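Putative uncharacterized protein (Ustilago maydis, PDB 4GNX) forms the small, RPA14-like subunit of replication protein A, the heterotrimeric complex that binds single-stranded DNA. Local coordinates at the interface of chains A and B. Sequence-based numbering; all coordinates share one arbitrary frame. Chains: chain A, Putative uncharacterized protein; chain B, Putative uncharacterized protein.

The interface of chains A and B. Residues chain A 102, 106, 109-110; chain B 128, 132.
The C-terminal helices of two OB-fold subunits of replication protein A meet here: chain B offers one side of helix 117-135, and chain A the end of helix 93-104, the turn after it and the short helix 107-110. B:Val128 is the knob of the contact, with 53 Å² of its surface buried by chain A, and its two methyl groups go to different aromatic rings. CG1 sits over one face of A:Phe106 in a CH-pi contact, 3.8 Å from the ring centroid and displaced toward the rim on the side of CE1 and CZ. CG2 instead meets the edge of A:Phe110, in the plane of that ring, 3.6 Å from CE1 and nearly as close to CZ. The valine rotamer makes this division: with chi1 at 175°, CG1 points away from the backbone N, while CG2 lies beside that N and opposite the carbonyl carbon, which sends the two methyls to separate rings. A:Ile102 approaches CG2 more loosely, its own branch methyl CG2 lying 4.2 Å from that of the valine. At the root of the valine, A:Leu109 CD1 comes within 4.1 Å of B:Val128 CA, so the packing reaches the helix backbone. The same leucine also supports the aromatic wall from within chain A, its CB resting over a face of A:Phe110. One helical turn beyond the valine, B:Leu132 CD1 lies beyond and above the CZ end of the A:Phe106 ring, on the face that takes the valine methyl, 4.1 Å from CZ; the two side chains cross at about a right angle. Within the patch the valine packs by carbon contacts against one ring face and one ring edge. The C-terminal helices of the three subunits form the trimerisation core of replication protein A, and this packing likely contributes to holding the small subunit against the RPA32-like one.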
# COMPACT_ATOMS: atom_id res chain seq x y z
N ILE A 102 -4.94 -9.41 -12.90
CA ILE A 102 -5.87 -9.21 -11.77
C ILE A 102 -7.26 -8.87 -12.26
O ILE A 102 -8.26 -9.37 -11.73
CB ILE A 102 -5.38 -8.11 -10.81
CG1 ILE A 102 -4.18 -8.60 -10.00
CG2 ILE A 102 -6.45 -7.78 -9.79
CD1 ILE A 102 -3.37 -7.50 -9.33
N PHE A 106 -11.29 -10.70 -11.77
CA PHE A 106 -12.42 -10.03 -11.07
C PHE A 106 -13.51 -9.57 -12.03
O PHE A 106 -13.82 -8.38 -12.09
CB PHE A 106 -11.95 -8.86 -10.21
CG PHE A 106 -11.16 -9.29 -9.01
CD1 PHE A 106 -9.78 -9.51 -9.09
CD2 PHE A 106 -11.78 -9.49 -7.79
CE1 PHE A 106 -9.05 -9.91 -7.97
CE2 PHE A 106 -11.06 -9.89 -6.67
CZ PHE A 106 -9.69 -10.09 -6.76
N LEU A 109 -16.09 -6.88 -11.42
CA LEU A 109 -15.68 -5.48 -11.48
C LEU A 109 -15.35 -4.99 -12.88
O LEU A 109 -15.53 -3.82 -13.16
CB LEU A 109 -14.43 -5.23 -10.62
CG LEU A 109 -14.36 -5.50 -9.12
CD1 LEU A 109 -13.62 -4.34 -8.49
CD2 LEU A 109 -15.71 -5.64 -8.46
N PHE A 110 -14.83 -5.87 -13.73
CA PHE A 110 -14.33 -5.44 -15.04
C PHE A 110 -15.12 -5.96 -16.25
O PHE A 110 -14.81 -5.64 -17.40
CB PHE A 110 -12.86 -5.77 -15.16
CG PHE A 110 -12.02 -5.15 -14.06
CD1 PHE A 110 -11.55 -5.93 -13.00
CD2 PHE A 110 -11.71 -3.78 -14.07
CE1 PHE A 110 -10.77 -5.37 -11.99
CE2 PHE A 110 -10.95 -3.22 -13.05
CZ PHE A 110 -10.48 -4.01 -12.01
N VAL B 128 -10.21 -2.85 -6.81
CA VAL B 128 -10.12 -4.25 -6.38
C VAL B 128 -9.87 -4.26 -4.87
O VAL B 128 -10.66 -4.83 -4.08
CB VAL B 128 -9.04 -5.04 -7.16
CG1 VAL B 128 -8.88 -6.45 -6.63
CG2 VAL B 128 -9.41 -5.10 -8.64
N LEU B 132 -12.26 -5.79 -2.02
CA LEU B 132 -11.80 -6.88 -1.20
C LEU B 132 -11.91 -6.60 0.28
O LEU B 132 -12.16 -7.49 1.06
CB LEU B 132 -10.38 -7.23 -1.54
CG LEU B 132 -10.24 -8.15 -2.74
CD1 LEU B 132 -8.78 -8.23 -3.16
CD2 LEU B 132 -10.82 -9.53 -2.43